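Side-chain contact in carbamate kinase (Aeropyrum pernix, PDB 2E9Y), which probably catalyses the reversible transfer of a phosphoryl group between ATP and carbamate: residues L92-H95 against S96-E100. Numbering follows the deposited sequence.
Sequences LLKH and SLEEE
K94 and E98 form an i to i+4 salt bridge along one side of helix 78-103, in the amino acid kinase fold, with K94 NZ 2.9 Å from E98 OE2. The two side chains cross at a slant, and the ammonium approaches OE2 on its syn side, 20° out of the carboxylate plane. K94 runs extended as far as CE and then bends at its last torsion (chi4 64°), which swings NZ over to the glutamate. E98, its CG anti to the carbonyl carbon (chi1 -81°), leans back along the helix, and its CG lies 3.3 Å from K94 O. Both charged ends also meet the backbone of V110, through its N at OE2 and its O at NZ. The second subunit closes over the pair: its D175 binds NZ and its R116 binds E98 OE1, so the local bridge belongs to a larger charge network at the dimer interface. A methionine at K94 would probably leave D175 of the second subunit and E98 without their shared cation. One residue on, H95 reaches that same subunit, ND1 meeting R116 and NE2 the carbonyl of L207. Beneath these side chains the helical ladder is regular: E98 N bonds K94 O at 3.0 Å, while E99 N reaches H95 O at 3.1 Å, with E99 CB 3.4 Å from that same H95 oxygen.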
loop_
_atom_site.group_PDB
_atom_site.type_symbol
_atom_site.label_atom_id
_atom_site.label_comp_id
_atom_site.label_asym_id
_atom_site.label_seq_id
_atom_site.Cartn_x
_atom_site.Cartn_y
_atom_site.Cartn_z
ATOM N N LEU A 92 -9.066 -2.522 3.243
ATOM C CA LEU A 92 -10.288 -3.219 3.623
ATOM C C LEU A 92 -10.688 -2.872 5.060
ATOM O O LEU A 92 -11.848 -2.546 5.326
ATOM C CB LEU A 92 -10.109 -4.735 3.469
ATOM C CG LEU A 92 -10.064 -5.253 2.026
ATOM C CD1 LEU A 92 -9.785 -6.743 2.025
ATOM C CD2 LEU A 92 -11.390 -4.957 1.327
ATOM N N LEU A 93 -9.725 -2.933 5.977
ATOM C CA LEU A 93 -9.975 -2.617 7.387
ATOM C C LEU A 93 -10.303 -1.135 7.557
ATOM O O LEU A 93 -11.241 -0.770 8.264
ATOM C CB LEU A 93 -8.746 -2.973 8.235
ATOM C CG LEU A 93 -8.445 -4.466 8.404
ATOM C CD1 LEU A 93 -7.055 -4.652 9.004
ATOM C CD2 LEU A 93 -9.509 -5.099 9.285
ATOM N N LYS A 94 -9.516 -0.288 6.903
ATOM C CA LYS A 94 -9.707 1.161 6.954
ATOM C C LYS A 94 -11.099 1.590 6.492
ATOM O O LYS A 94 -11.797 2.332 7.187
ATOM C CB LYS A 94 -8.655 1.844 6.076
ATOM C CG LYS A 94 -8.960 3.287 5.691
ATOM C CD LYS A 94 -7.971 3.771 4.626
ATOM C CE LYS A 94 -8.313 5.170 4.104
ATOM N NZ LYS A 94 -8.205 6.225 5.154
ATOM N N HIS A 95 -11.498 1.127 5.314
ATOM C CA HIS A 95 -12.794 1.495 4.755
ATOM C C HIS A 95 -13.959 1.007 5.623
ATOM O O HIS A 95 -14.913 1.745 5.877
ATOM C CB HIS A 95 -12.931 0.919 3.344
ATOM C CG HIS A 95 -13.930 1.638 2.490
ATOM N ND1 HIS A 95 -13.652 2.839 1.873
ATOM C CD2 HIS A 95 -15.209 1.336 2.166
ATOM C CE1 HIS A 95 -14.717 3.246 1.204
ATOM N NE2 HIS A 95 -15.676 2.351 1.366
ATOM N N SER A 96 -13.871 -0.236 6.078
ATOM C CA SER A 96 -14.921 -0.829 6.902
ATOM C C SER A 96 -15.040 -0.177 8.282
ATOM O O SER A 96 -16.146 0.091 8.759
ATOM C CB SER A 96 -14.667 -2.329 7.061
ATOM O OG SER A 96 -15.717 -2.949 7.785
ATOM N N LEU A 97 -13.904 0.077 8.922
ATOM C CA LEU A 97 -13.911 0.695 10.244
ATOM C C LEU A 97 -14.461 2.117 10.181
ATOM O O LEU A 97 -15.277 2.513 11.017
ATOM C CB LEU A 97 -12.501 0.698 10.833
ATOM C CG LEU A 97 -12.364 1.263 12.249
ATOM C CD1 LEU A 97 -13.413 0.640 13.169
ATOM C CD2 LEU A 97 -10.963 0.981 12.764
ATOM N N GLU A 98 -14.018 2.882 9.189
ATOM C CA GLU A 98 -14.498 4.248 9.020
ATOM C C GLU A 98 -16.014 4.255 8.820
ATOM O O GLU A 98 -16.719 5.097 9.376
ATOM C CB GLU A 98 -13.818 4.909 7.816
ATOM C CG GLU A 98 -12.428 5.456 8.104
ATOM C CD GLU A 98 -11.753 6.023 6.865
ATOM O OE1 GLU A 98 -12.457 6.281 5.865
ATOM O OE2 GLU A 98 -10.519 6.224 6.897
ATOM N N GLU A 99 -16.514 3.312 8.029
ATOM C CA GLU A 99 -17.947 3.228 7.768
ATOM C C GLU A 99 -18.718 2.914 9.048
ATOM O O GLU A 99 -19.779 3.493 9.304
ATOM C CB GLU A 99 -18.226 2.148 6.726
ATOM C CG GLU A 99 -19.687 2.007 6.342
ATOM C CD GLU A 99 -19.897 0.942 5.287
ATOM O OE1 GLU A 99 -19.247 1.025 4.221
ATOM O OE2 GLU A 99 -20.707 0.021 5.522
ATOM N N GLU A 100 -18.181 2.000 9.851
ATOM C CA GLU A 100 -18.827 1.613 11.099
ATOM C C GLU A 100 -18.861 2.769 12.090
ATOM O O GLU A 100 -19.905 3.059 12.675
ATOM C CB GLU A 100 -18.105 0.417 11.725
ATOM C CG GLU A 100 -18.741 -0.098 13.010
ATOM C CD GLU A 100 -20.213 -0.433 12.845
ATOM O OE1 GLU A 100 -20.561 -1.112 11.856
ATOM O OE2 GLU A 100 -21.021 -0.025 13.707
#